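PDB 4J32: putative periplasmic protein from Salmonella enterica subsp. enterica serovar Typhimurium, which probably serves as the periplasmic immunity protein Tai4, binding and inhibiting the peptidoglycan hydrolase Tae4, a type VI secretion effector. Local coordinates for residues Leu14-Leu25 / Ile57-Ser65. Residues are numbered along the deposited sequence; the frame is centred on the assembly and turned at random.
Sequences LKNWALSHCLAL and IDEIAKKYS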
loop_
_atom_site.group_PDB
_atom_site.type_symbol
_atom_site.label_atom_id
_atom_site.label_comp_id
_atom_site.label_asym_id
_atom_site.label_seq_id
_atom_site.Cartn_x
_atom_site.Cartn_y
_atom_site.Cartn_z
ATOM N N LEU B 14 -3.666 8.008 -12.495
ATOM C CA LEU B 14 -2.634 7.090 -13.016
ATOM C C LEU B 14 -1.586 6.778 -11.945
ATOM O O LEU B 14 -1.123 5.644 -11.838
ATOM C CB LEU B 14 -1.974 7.670 -14.273
ATOM C CG LEU B 14 -2.912 7.659 -15.495
ATOM C CD1 LEU B 14 -2.353 8.562 -16.603
ATOM C CD2 LEU B 14 -3.113 6.246 -16.005
ATOM N N LYS B 15 -1.229 7.780 -11.160
ATOM C CA LYS B 15 -0.328 7.570 -10.024
ATOM C C LYS B 15 -1.004 6.685 -8.956
ATOM O O LYS B 15 -0.367 5.811 -8.385
ATOM C CB LYS B 15 0.104 8.915 -9.440
ATOM C CG LYS B 15 1.044 9.703 -10.380
ATOM C CD LYS B 15 1.107 11.185 -10.019
ATOM C CE LYS B 15 1.991 11.954 -11.030
ATOM N NZ LYS B 15 2.178 13.380 -10.649
ATOM N N ASN B 16 -2.301 6.874 -8.745
ATOM C CA ASN B 16 -3.044 6.038 -7.777
ATOM C C ASN B 16 -3.112 4.605 -8.243
ATOM O O ASN B 16 -2.953 3.672 -7.435
ATOM C CB ASN B 16 -4.461 6.575 -7.524
ATOM C CG ASN B 16 -4.487 7.908 -6.786
ATOM O OD1 ASN B 16 -3.477 8.403 -6.290
ATOM N ND2 ASN B 16 -5.673 8.506 -6.724
ATOM N N TRP B 17 -3.377 4.432 -9.552
ATOM C CA TRP B 17 -3.319 3.130 -10.200
ATOM C C TRP B 17 -1.948 2.492 -10.020
ATOM O O TRP B 17 -1.847 1.325 -9.659
ATOM C CB TRP B 17 -3.685 3.215 -11.705
ATOM C CG TRP B 17 -3.970 1.842 -12.276
ATOM C CD1 TRP B 17 -5.190 1.249 -12.373
ATOM C CD2 TRP B 17 -3.019 0.892 -12.769
ATOM N NE1 TRP B 17 -5.069 -0.007 -12.900
ATOM C CE2 TRP B 17 -3.745 -0.261 -13.151
ATOM C CE3 TRP B 17 -1.620 0.907 -12.943
ATOM C CZ2 TRP B 17 -3.129 -1.404 -13.702
ATOM C CZ3 TRP B 17 -1.004 -0.225 -13.480
ATOM C CH2 TRP B 17 -1.757 -1.368 -13.865
ATOM N N ALA B 18 -0.892 3.249 -10.304
ATOM C CA ALA B 18 0.463 2.710 -10.185
ATOM C C ALA B 18 0.711 2.129 -8.773
ATOM O O ALA B 18 1.215 0.992 -8.621
ATOM C CB ALA B 18 1.491 3.815 -10.524
ATOM N N LEU B 19 0.358 2.898 -7.753
ATOM C CA LEU B 19 0.584 2.468 -6.381
ATOM C C LEU B 19 -0.222 1.202 -6.023
ATOM O O LEU B 19 0.352 0.214 -5.520
ATOM C CB LEU B 19 0.272 3.610 -5.410
ATOM C CG LEU B 19 0.345 3.270 -3.914
ATOM C CD1 LEU B 19 1.742 2.661 -3.530
ATOM C CD2 LEU B 19 0.046 4.554 -3.121
ATOM N N SER B 20 -1.529 1.224 -6.298
ATOM C CA SER B 20 -2.374 0.080 -5.945
ATOM C C SER B 20 -1.993 -1.164 -6.732
ATOM O O SER B 20 -1.973 -2.259 -6.159
ATOM C CB SER B 20 -3.874 0.384 -6.064
ATOM O OG SER B 20 -4.159 1.073 -7.260
ATOM N N HIS B 21 -1.663 -1.000 -8.018
ATOM C CA HIS B 21 -1.226 -2.135 -8.823
ATOM C C HIS B 21 0.057 -2.753 -8.251
ATOM O O HIS B 21 0.174 -3.978 -8.153
ATOM C CB HIS B 21 -1.019 -1.737 -10.287
ATOM C CG HIS B 21 -0.552 -2.868 -11.143
ATOM N ND1 HIS B 21 -1.366 -3.926 -11.483
ATOM C CD2 HIS B 21 0.652 -3.118 -11.707
ATOM C CE1 HIS B 21 -0.685 -4.775 -12.233
ATOM N NE2 HIS B 21 0.550 -4.316 -12.364
ATOM N N CYS B 22 1.012 -1.900 -7.888
ATOM C CA CYS B 22 2.272 -2.410 -7.341
ATOM C C CYS B 22 2.020 -3.197 -6.045
ATOM O O CYS B 22 2.608 -4.272 -5.824
ATOM C CB CYS B 22 3.227 -1.255 -7.093
ATOM S SG CYS B 22 4.826 -1.779 -6.441
ATOM N N LEU B 23 1.126 -2.678 -5.210
ATOM C CA LEU B 23 0.785 -3.378 -3.954
ATOM C C LEU B 23 0.146 -4.745 -4.258
ATOM O O LEU B 23 0.447 -5.749 -3.591
ATOM C CB LEU B 23 -0.114 -2.487 -3.088
ATOM C CG LEU B 23 0.509 -1.193 -2.553
ATOM C CD1 LEU B 23 -0.574 -0.283 -1.887
ATOM C CD2 LEU B 23 1.675 -1.513 -1.556
ATOM N N ALA B 24 -0.691 -4.797 -5.301
ATOM C CA ALA B 24 -1.264 -6.058 -5.774
ATOM C C ALA B 24 -0.201 -7.044 -6.246
ATOM O O ALA B 24 -0.403 -8.254 -6.179
ATOM C CB ALA B 24 -2.259 -5.808 -6.913
ATOM N N LEU B 25 0.910 -6.528 -6.778
ATOM C CA LEU B 25 2.011 -7.401 -7.175
ATOM C C LEU B 25 2.838 -7.962 -6.017
ATOM O O LEU B 25 3.229 -9.134 -6.050
ATOM C CB LEU B 25 2.974 -6.679 -8.133
ATOM C CG LEU B 25 2.431 -6.203 -9.483
ATOM C CD1 LEU B 25 3.545 -5.483 -10.269
ATOM C CD2 LEU B 25 1.857 -7.364 -10.276
ATOM N N ILE B 57 2.911 1.025 -17.159
ATOM C CA ILE B 57 3.072 1.250 -15.714
ATOM C C ILE B 57 3.467 -0.068 -15.020
ATOM O O ILE B 57 4.396 -0.103 -14.204
ATOM C CB ILE B 57 1.814 1.861 -15.081
ATOM C CG1 ILE B 57 1.608 3.270 -15.648
ATOM C CG2 ILE B 57 1.958 1.929 -13.533
ATOM C CD1 ILE B 57 0.253 3.962 -15.272
ATOM N N ASP B 58 2.765 -1.144 -15.362
ATOM C CA ASP B 58 3.148 -2.494 -14.890
ATOM C C ASP B 58 4.583 -2.889 -15.234
ATOM O O ASP B 58 5.267 -3.469 -14.381
ATOM C CB ASP B 58 2.174 -3.552 -15.424
ATOM C CG ASP B 58 2.593 -4.977 -15.078
ATOM O OD1 ASP B 58 2.415 -5.393 -13.904
ATOM O OD2 ASP B 58 3.088 -5.693 -15.983
ATOM N N GLU B 59 5.042 -2.601 -16.458
ATOM C CA GLU B 59 6.438 -2.903 -16.831
ATOM C C GLU B 59 7.425 -2.242 -15.873
ATOM O O GLU B 59 8.450 -2.845 -15.490
ATOM C CB GLU B 59 6.744 -2.467 -18.278
ATOM C CG GLU B 59 6.073 -3.319 -19.346
ATOM C CD GLU B 59 6.582 -4.752 -19.356
ATOM O OE1 GLU B 59 5.788 -5.655 -19.689
ATOM O OE2 GLU B 59 7.769 -4.972 -19.057
ATOM N N ILE B 60 7.127 -1.002 -15.489
ATOM C CA ILE B 60 8.007 -0.275 -14.556
ATOM C C ILE B 60 7.859 -0.833 -13.146
ATOM O O ILE B 60 8.859 -1.023 -12.449
ATOM C CB ILE B 60 7.778 1.263 -14.592
ATOM C CG1 ILE B 60 7.895 1.769 -16.036
ATOM C CG2 ILE B 60 8.766 1.993 -13.645
ATOM C CD1 ILE B 60 7.425 3.249 -16.229
ATOM N N ALA B 61 6.615 -1.125 -12.753
ATOM C CA ALA B 61 6.341 -1.683 -11.429
ATOM C C ALA B 61 7.145 -2.961 -11.223
ATOM O O ALA B 61 7.661 -3.191 -10.121
ATOM C CB ALA B 61 4.849 -1.956 -11.242
ATOM N N LYS B 62 7.255 -3.772 -12.278
ATOM C CA LYS B 62 7.955 -5.048 -12.157
ATOM C C LYS B 62 9.459 -4.872 -11.910
ATOM O O LYS B 62 10.105 -5.779 -11.372
ATOM C CB LYS B 62 7.641 -5.968 -13.349
ATOM C CG LYS B 62 6.198 -6.519 -13.333
ATOM C CD LYS B 62 5.862 -7.252 -14.624
ATOM C CE LYS B 62 4.469 -7.894 -14.647
ATOM N NZ LYS B 62 3.844 -8.058 -13.306
ATOM N N LYS B 63 10.012 -3.703 -12.249
ATOM C CA LYS B 63 11.428 -3.409 -11.981
ATOM C C LYS B 63 11.638 -3.223 -10.467
ATOM O O LYS B 63 12.761 -3.351 -9.978
ATOM C CB LYS B 63 11.888 -2.142 -12.704
ATOM C CG LYS B 63 11.902 -2.256 -14.235
ATOM C CD LYS B 63 12.128 -0.895 -14.878
ATOM C CE LYS B 63 12.040 -1.019 -16.399
ATOM N NZ LYS B 63 12.837 0.054 -17.049
ATOM N N TYR B 64 10.561 -2.907 -9.751
ATOM C CA TYR B 64 10.606 -2.686 -8.296
ATOM C C TYR B 64 10.100 -3.917 -7.559
ATOM O O TYR B 64 10.643 -4.269 -6.523
ATOM C CB TYR B 64 9.765 -1.448 -7.889
ATOM C CG TYR B 64 10.483 -0.168 -8.263
ATOM C CD1 TYR B 64 11.313 0.482 -7.335
ATOM C CD2 TYR B 64 10.372 0.368 -9.567
ATOM C CE1 TYR B 64 12.033 1.640 -7.695
ATOM C CE2 TYR B 64 11.071 1.531 -9.932
ATOM C CZ TYR B 64 11.898 2.161 -8.988
ATOM O OH TYR B 64 12.613 3.295 -9.336
ATOM N N SER B 65 9.060 -4.563 -8.102
ATOM C CA SER B 65 8.416 -5.670 -7.394
ATOM C C SER B 65 9.360 -6.872 -7.304
ATOM O O SER B 65 9.232 -7.687 -6.385
ATOM C CB SER B 65 7.065 -6.055 -8.029
ATOM O OG SER B 65 7.246 -6.525 -9.351
#
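A buried histidine-carboxylate pair, His-21 with Asp-58, joins helices 10-26 and 51-65 near the centre of the all-helical Tai4 fold, where the two segments cross at -48° with their axes 9.9 Å apart. His-21 NE2 donates to Asp-58 OD1 over 2.6 Å in a nearly straight bond (171°). The carboxylate oxygen lies at the edge of the imidazole, close to its plane, but is met on its anti side, somewhat out of the carboxylate plane, and the two flat groups are turned 72° apart. Both side chains have CG anti to the backbone N, which brings them together across the gap between the helices. In one of its two conformers Lys-62, one turn further along, also reaches Asp-58 OD1 with NZ, a salt bridge of 3.1 Å on the syn lone pair, and two donors then grip a single oxygen. On one face of the imidazole lies the rim of the Trp-17 indole, through CH2.

Toward the N-terminal ends of the segments, Ile-57 packs by its two branches: CG2 lies 3.6 Å from Ala-18 CB and meets the indole edge near CZ3, whereas CD1 reaches Leu-14 CD2. Toward the C-terminal ends, Leu-25 is a knob in a hole formed by Asp-58, Ala-61, Lys-62 and Ser-65, its CD1 3.9 Å from Ala-61 CB. Leu-25 also borders the 2-ethoxyethanol pocket, and Cys-22, one turn earlier, ties helix 10-26 to helix 78-86 through its disulfide with Cys-82. Asp-58 additionally packs against Tyr-52 of the partner chain, a putative cytoplasmic protein, consistent with a place at the effector interface. The bond needs a proton on His-21 NE2 and Asp-58 is probably ionised, while the charge of His-21 stays open; this polar pair separates apolar Ile-57 packing from the mostly polar hole round Leu-25.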